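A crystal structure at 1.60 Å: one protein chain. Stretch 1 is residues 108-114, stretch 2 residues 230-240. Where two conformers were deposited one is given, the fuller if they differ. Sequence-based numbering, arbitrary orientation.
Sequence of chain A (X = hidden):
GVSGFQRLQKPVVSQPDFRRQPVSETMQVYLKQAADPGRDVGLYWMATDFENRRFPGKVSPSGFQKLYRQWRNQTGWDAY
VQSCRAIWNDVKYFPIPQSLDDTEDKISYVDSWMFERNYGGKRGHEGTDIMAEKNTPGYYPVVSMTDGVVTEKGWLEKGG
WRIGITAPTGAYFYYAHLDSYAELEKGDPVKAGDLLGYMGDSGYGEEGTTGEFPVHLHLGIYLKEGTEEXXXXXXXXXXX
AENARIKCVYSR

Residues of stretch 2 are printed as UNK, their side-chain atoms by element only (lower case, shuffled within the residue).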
ATOM      1  N   SER A 108       1.970  -6.724   3.338  1.00 16.19           N
ATOM      2  CA  SER A 108       2.288  -5.307   3.156  0.50 14.83           C
ATOM      3  C   SER A 108       0.982  -4.559   3.073  1.00 13.58           C
ATOM      4  O   SER A 108       0.007  -5.102   2.553  1.00 14.09           O
ATOM      5  CB  SER A 108       3.044  -5.078   1.848  0.50 16.07           C
ATOM      6  OG  SER A 108       4.278  -5.755   1.817  0.50 20.28           O
ATOM      7  N   TYR A 109       0.961  -3.334   3.607  1.00 12.60           N
ATOM      8  CA  TYR A 109      -0.228  -2.503   3.572  1.00 11.83           C
ATOM      9  C   TYR A 109       0.144  -1.056   3.815  1.00 14.03           C
ATOM     10  O   TYR A 109       1.149  -0.762   4.491  1.00 13.87           O
ATOM     11  CB  TYR A 109      -1.275  -2.970   4.576  1.00 11.75           C
ATOM     12  CG  TYR A 109      -0.890  -2.865   6.041  1.00 11.47           C
ATOM     13  CD1 TYR A 109      -0.088  -3.812   6.632  1.00 12.95           C
ATOM     14  CD2 TYR A 109      -1.384  -1.820   6.831  1.00 13.14           C
ATOM     15  CE1 TYR A 109       0.252  -3.722   8.006  1.00 17.83           C
ATOM     16  CE2 TYR A 109      -1.045  -1.728   8.171  1.00 17.13           C
ATOM     17  CZ  TYR A 109      -0.262  -2.677   8.744  1.00 18.91           C
ATOM     18  OH  TYR A 109       0.047  -2.527  10.088  1.00 19.86           O
ATOM     19  N   VAL A 110      -0.683  -0.169   3.266  1.00 11.95           N
ATOM     20  CA  VAL A 110      -0.505   1.274   3.380  1.00 10.68           C
ATOM     21  C   VAL A 110      -1.819   1.921   3.797  1.00 11.91           C
ATOM     22  O   VAL A 110      -2.882   1.293   3.770  1.00 12.30           O
ATOM     23  CB  VAL A 110      -0.019   1.919   2.058  1.00 12.14           C
ATOM     24  CG1 VAL A 110       1.366   1.411   1.642  1.00 10.74           C
ATOM     25  CG2 VAL A 110      -1.038   1.725   0.943  1.00 11.88           C
ATOM     26  N   ASP A 111      -1.725   3.152   4.249  1.00 11.22           N
ATOM     27  CA  ASP A 111      -2.896   3.993   4.541  1.00 10.17           C
ATOM     28  C   ASP A 111      -3.421   4.547   3.231  1.00 13.61           C
ATOM     29  O   ASP A 111      -2.894   5.530   2.700  1.00 16.52           O
ATOM     30  CB  ASP A 111      -2.501   5.133   5.466  1.00 12.64           C
ATOM     31  CG  ASP A 111      -3.706   5.866   6.065  1.00 16.70           C
ATOM     32  OD1 ASP A 111      -4.809   5.687   5.538  1.00 14.83           O
ATOM     33  OD2 ASP A 111      -3.508   6.600   7.070  1.00 18.25           O
ATOM     34  N   SER A 112      -4.483   3.949   2.729  1.00 12.29           N
ATOM     35  CA  SER A 112      -5.059   4.362   1.436  1.00 14.28           C
ATOM     36  C   SER A 112      -6.278   5.260   1.574  1.00 13.85           C
ATOM     37  O   SER A 112      -6.932   5.576   0.574  1.00 14.80           O
ATOM     38  CB  SER A 112      -5.432   3.107   0.647  1.00 14.94           C
ATOM     39  OG  SER A 112      -6.340   2.305   1.389  1.00 14.77           O
ATOM     40  N   TRP A 113      -6.600   5.664   2.800  1.00 14.13           N
ATOM     41  CA  TRP A 113      -7.840   6.351   3.105  1.00 12.96           C
ATOM     42  C   TRP A 113      -8.052   7.598   2.247  1.00 18.05           C
ATOM     43  O   TRP A 113      -9.104   7.778   1.655  1.00 17.55           O
ATOM     44  CB  TRP A 113      -7.898   6.724   4.600  1.00 13.11           C
ATOM     45  CG  TRP A 113      -9.270   7.206   4.976  1.00 12.79           C
ATOM     46  CD1 TRP A 113      -9.685   8.490   5.146  1.00 13.80           C
ATOM     47  CD2 TRP A 113     -10.400   6.375   5.147  1.00 11.70           C
ATOM     48  NE1 TRP A 113     -11.038   8.499   5.460  1.00 15.99           N
ATOM     49  CE2 TRP A 113     -11.486   7.207   5.483  1.00 13.46           C
ATOM     50  CE3 TRP A 113     -10.599   4.987   5.108  1.00 13.90           C
ATOM     51  CZ2 TRP A 113     -12.761   6.700   5.697  1.00 13.69           C
ATOM     52  CZ3 TRP A 113     -11.861   4.482   5.352  1.00 14.61           C
ATOM     53  CH2 TRP A 113     -12.927   5.341   5.621  1.00 14.71           C
HETATM   54  N   MSE A 114      -7.047   8.446   2.160  1.00 21.03           N
HETATM   55  CA  MSE A 114      -7.208   9.698   1.428  0.50 25.90           C
HETATM   56  C   MSE A 114      -7.230   9.505  -0.074  1.00 29.86           C
HETATM   57  O   MSE A 114      -7.845  10.313  -0.784  1.00 34.02           O
HETATM   58  CB  MSE A 114      -6.152  10.702   1.848  0.50 24.90           C
HETATM   59  CG  MSE A 114      -6.266  11.011   3.297  0.50 26.34           C
HETATM   60 SE   MSE A 114      -5.643  12.774   3.714  0.38 21.96          SE
HETATM   61  CE  MSE A 114      -3.890  12.511   4.189  0.50 15.70           C
ATOM     62  N   UNK A 230     -21.092   3.502   8.622  1.00 12.36           N
ATOM     63  CA  UNK A 230     -20.074   4.469   8.177  0.50 11.49           C
ATOM     64  C   UNK A 230     -18.712   3.811   8.283  1.00 11.69           C
ATOM     65  O   UNK A 230     -18.312   3.421   9.377  1.00 10.75           O
ATOM     66  c   UNK A 230     -22.008   6.907   7.982  0.50 15.98           C
ATOM     67  c   UNK A 230     -21.403   6.381   9.259  0.50 12.88           C
ATOM     68  c   UNK A 230     -18.975   6.785   8.591  0.50 12.13           C
ATOM     69  c   UNK A 230     -20.017   5.748   9.086  0.50 13.69           C
ATOM     70  N   UNK A 231     -17.987   3.738   7.176  1.00 11.11           N
ATOM     71  CA  UNK A 231     -16.625   3.238   7.230  1.00  9.89           C
ATOM     72  C   UNK A 231     -15.667   4.260   7.875  1.00 11.52           C
ATOM     73  O   UNK A 231     -15.788   5.479   7.687  1.00 11.18           O
ATOM     74  o   UNK A 231     -16.150   4.050   4.967  1.00 12.06           O
ATOM     75  c   UNK A 231     -16.144   2.889   5.818  1.00  9.63           C
ATOM     76  N   UNK A 232     -14.711   3.721   8.626  1.00 10.34           N
ATOM     77  CA  UNK A 232     -13.612   4.502   9.228  1.00 10.65           C
ATOM     78  C   UNK A 232     -12.294   3.847   8.877  1.00 11.36           C
ATOM     79  O   UNK A 232     -12.253   2.648   8.585  1.00 11.61           O
ATOM     80  c   UNK A 232     -13.581   3.294  11.462  1.00 13.09           C
ATOM     81  c   UNK A 232     -13.777   4.632  10.778  1.00 12.13           C
ATOM     82  c   UNK A 232     -15.138   5.225  11.101  1.00 12.11           C
ATOM     83  N   UNK A 233     -11.223   4.622   8.910  1.00 10.52           N
ATOM     84  CA  UNK A 233      -9.909   4.133   8.503  1.00  7.68           C
ATOM     85  C   UNK A 233      -9.363   3.078   9.453  1.00 10.27           C
ATOM     86  O   UNK A 233      -9.060   3.405  10.613  1.00 10.20           O
ATOM     87  o   UNK A 233      -7.454   3.881   7.168  1.00 11.96           O
ATOM     88  c   UNK A 233      -7.642   4.993   7.720  1.00 10.10           C
ATOM     89  c   UNK A 233      -8.948   5.319   8.408  1.00  9.79           C
ATOM     90  n   UNK A 233      -6.725   6.015   7.671  1.00 11.63           N
ATOM     91  N   UNK A 234      -9.136   1.828   8.959  1.00  8.87           N
ATOM     92  CA  UNK A 234      -8.556   0.845   9.869  1.00  8.78           C
ATOM     93  C   UNK A 234      -7.044   0.934   9.993  1.00 10.01           C
ATOM     94  O   UNK A 234      -6.473   0.242  10.822  1.00 10.96           O
ATOM     95  c   UNK A 234      -8.887  -0.496   9.183  1.00  9.88           C
ATOM     96  c   UNK A 234      -9.952  -0.186   8.202  1.00 10.05           C
ATOM     97  c   UNK A 234      -9.628   1.197   7.718  1.00 10.44           C
ATOM     98  N   UNK A 235      -6.385   1.740   9.170  1.00  9.48           N
ATOM     99  CA  UNK A 235      -4.944   1.694   9.131  1.00 10.07           C
ATOM    100  C   UNK A 235      -4.281   1.931  10.504  1.00  9.57           C
ATOM    101  O   UNK A 235      -3.437   1.132  10.931  1.00 10.99           O
ATOM    102  c   UNK A 235      -2.881   2.719   8.028  1.00 10.66           C
ATOM    103  c   UNK A 235      -2.154   3.689   8.742  1.00 15.49           C
ATOM    104  c   UNK A 235      -0.801   1.768   7.246  1.00 16.61           C
ATOM    105  c   UNK A 235      -0.726   3.673   8.672  1.00 16.66           C
ATOM    106  c   UNK A 235      -4.388   2.661   8.057  1.00 11.59           C
ATOM    107  c   UNK A 235      -0.094   2.683   7.937  1.00 17.30           C
ATOM    108  c   UNK A 235      -2.178   1.762   7.301  1.00 15.09           C
ATOM    109  o   UNK A 235       1.313   2.590   7.821  1.00 22.48           O
ATOM    110  N   UNK A 236      -4.669   3.005  11.228  1.00 10.97           N
ATOM    111  CA  UNK A 236      -3.944   3.218  12.501  1.00 11.56           C
ATOM    112  C   UNK A 236      -4.130   2.124  13.561  1.00 10.72           C
ATOM    113  O   UNK A 236      -3.142   1.740  14.242  1.00 11.75           O
ATOM    114  c   UNK A 236      -4.823   5.296  11.606  1.00 12.69           C
ATOM    115  c   UNK A 236      -5.477   4.175  10.849  1.00 12.03           C
ATOM    116  c   UNK A 236      -4.442   4.615  12.949  1.00 12.76           C
ATOM    117  N   UNK A 237      -5.339   1.581  13.673  1.00 11.97           N
ATOM    118  CA  UNK A 237      -5.562   0.446  14.602  1.00 12.29           C
ATOM    119  C   UNK A 237      -4.823  -0.815  14.141  1.00 10.63           C
ATOM    120  O   UNK A 237      -4.281  -1.554  14.942  1.00 12.27           O
ATOM    121  c   UNK A 237      -7.225  -0.603  16.257  1.00 10.85           C
ATOM    122  c   UNK A 237      -7.822  -0.406  13.785  1.00 11.96           C
ATOM    123  c   UNK A 237      -7.027   0.244  14.930  1.00 11.16           C
ATOM    124  N   UNK A 238      -4.671  -0.989  12.820  1.00 11.91           N
ATOM    125  CA  UNK A 238      -3.878  -2.104  12.314  1.00 12.37           C
ATOM    126  C   UNK A 238      -2.429  -1.927  12.701  1.00 11.42           C
ATOM    127  O   UNK A 238      -1.797  -2.898  13.111  1.00 13.26           O
ATOM    128  c   UNK A 238      -5.276  -2.896  10.303  1.00 11.31           C
ATOM    129  c   UNK A 238      -5.501  -2.677   8.810  1.00 12.87           C
ATOM    130  c   UNK A 238      -5.323  -4.458  10.636  1.00 12.42           C
ATOM    131  c   UNK A 238      -3.993  -2.260  10.799  1.00 10.67           C
ATOM    132  N   UNK A 239      -1.893  -0.697  12.560  1.00 11.29           N
ATOM    133  CA  UNK A 239      -0.509  -0.418  12.964  1.00 13.16           C
ATOM    134  C   UNK A 239      -0.305  -0.673  14.430  1.00 14.01           C
ATOM    135  O   UNK A 239       0.718  -1.221  14.842  1.00 13.06           O
ATOM    136  n   UNK A 239       4.503   1.269  11.649  1.00 34.08           N
ATOM    137  c   UNK A 239       1.095   0.516  10.506  1.00 23.16           C
ATOM    138  c   UNK A 239       3.355   1.415  10.986  1.00 31.93           C
ATOM    139  n   UNK A 239       3.215   2.420  10.111  1.00 31.32           N
ATOM    140  c   UNK A 239      -0.113   1.020  12.644  1.00 14.29           C
ATOM    141  c   UNK A 239       0.006   1.300  11.173  1.00 17.85           C
ATOM    142  n   UNK A 239       2.382   0.538  11.195  1.00 24.64           N
ATOM    143  N   UNK A 240      -1.310  -0.314  15.232  1.00 13.23           N
ATOM    144  CA  UNK A 240      -1.288  -0.553  16.681  1.00 16.10           C
ATOM    145  C   UNK A 240      -1.248  -2.041  17.025  1.00 14.12           C
ATOM    146  O   UNK A 240      -0.547  -2.440  17.968  1.00 16.58           O
ATOM    147  o   UNK A 240      -4.587  -1.796  22.182  1.00 15.72           O
ATOM    148  c   UNK A 240      -4.064  -1.311  21.009  1.00 14.79           C
ATOM    149  c   UNK A 240      -2.491   0.154  17.322  1.00 16.65           C
ATOM    150  c   UNK A 240      -4.574  -1.790  19.807  1.00 15.98           C
ATOM    151  c   UNK A 240      -3.054  -0.374  21.028  1.00 16.21           C
ATOM    152  c   UNK A 240      -4.055  -1.291  18.637  1.00 12.06           C
ATOM    153  c   UNK A 240      -3.024  -0.376  18.623  1.00 14.81           C
ATOM    154  c   UNK A 240      -2.531   0.090  19.833  1.00 16.96           C
TER
HETATM  155  O   HOH W   1       2.287   0.470   6.472  1.00 26.36           O
HETATM  156  O   HOH W   2      -6.422   2.573   4.878  1.00 14.30           O

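Position 230 has four side-chain carbons, forked at the first, with one arm two carbons long. That beta-branched outline is Ile230, and its side chain comes no nearer to stretch 1 than 6.9 Å (CG2 to Trp113 CZ2). Position 231 carries one carbon and one oxygen, which makes it Ser231; its OG and backbone O each lie 3.5 Å from Trp113 CH2, the O near the plane of the indole at its edge. At position 232 one carbon bears two more. This is Val232, with CA-to-CB pointing away, so its backbone makes the contact: C is 3.6 Å from Trp113 CZ3.

Position 233 shows two carbons, the second bearing one oxygen and one nitrogen, with the nitrogen close to the carboxylate of Asp111. An amide on so short a stem is Asn233. Its ND2 donates to Asp111 OD1 (2.9 Å, N-H...O angle 152°) and weakly to Asp111 OD2 (3.3 Å), while its CA lies over one face of the Trp113 ring.

Position 234 closes three carbons onto its own backbone N, hence Pro234. Position 235 has one carbon, then a six-carbon ring bearing an oxygen: Tyr235. Asp111 CB sits 3.6 Å from the ring centroid, 17° off the normal, a CH-pi contact over the face. The N of Tyr235 donates to Asn233 OD1 at 3.1 Å, a capping bond.

Position 236 again closes three carbons onto N, giving Pro236, whose CA-to-CB bond points away. Position 237, one carbon carrying two, is Val237, out of reach. Position 238 has four carbons forked at the second, which identifies Leu238; its CB is 4.0 Å from Tyr109 CE2. Position 239 runs three carbons, a nitrogen, then a carbon with two nitrogens: Arg239. Its CD approaches Tyr109 OH at 3.2 Å, and its NH1 donates to Tyr235 OH at 3.0 Å. Position 240 repeats the six-carbon ring with an oxygen. This is Tyr240, its CA-to-CB bond pointing away.

The contact buries 492 Å² and is organised around two polar side chains. Asp111 OD1 accepts from both Asn233 ND2 and its own stretch's Trp113 N (3.3 Å), tying the start of one helix to the turn before the other. Water 2 adds a bridge, accepting from Ser112 N at 3.2 Å and donating to Asn233 OD1 at 2.8 Å. Beside this polar link, the Tyr109 and Tyr235 rings meet obliquely, with planes at 61° and centroids 5.6 Å apart. Water 1 joins Tyr109 O (2.6 Å) to Tyr235 OH (2.7 Å).

Stretch 2 (230-240) ISVNPYPVLRY
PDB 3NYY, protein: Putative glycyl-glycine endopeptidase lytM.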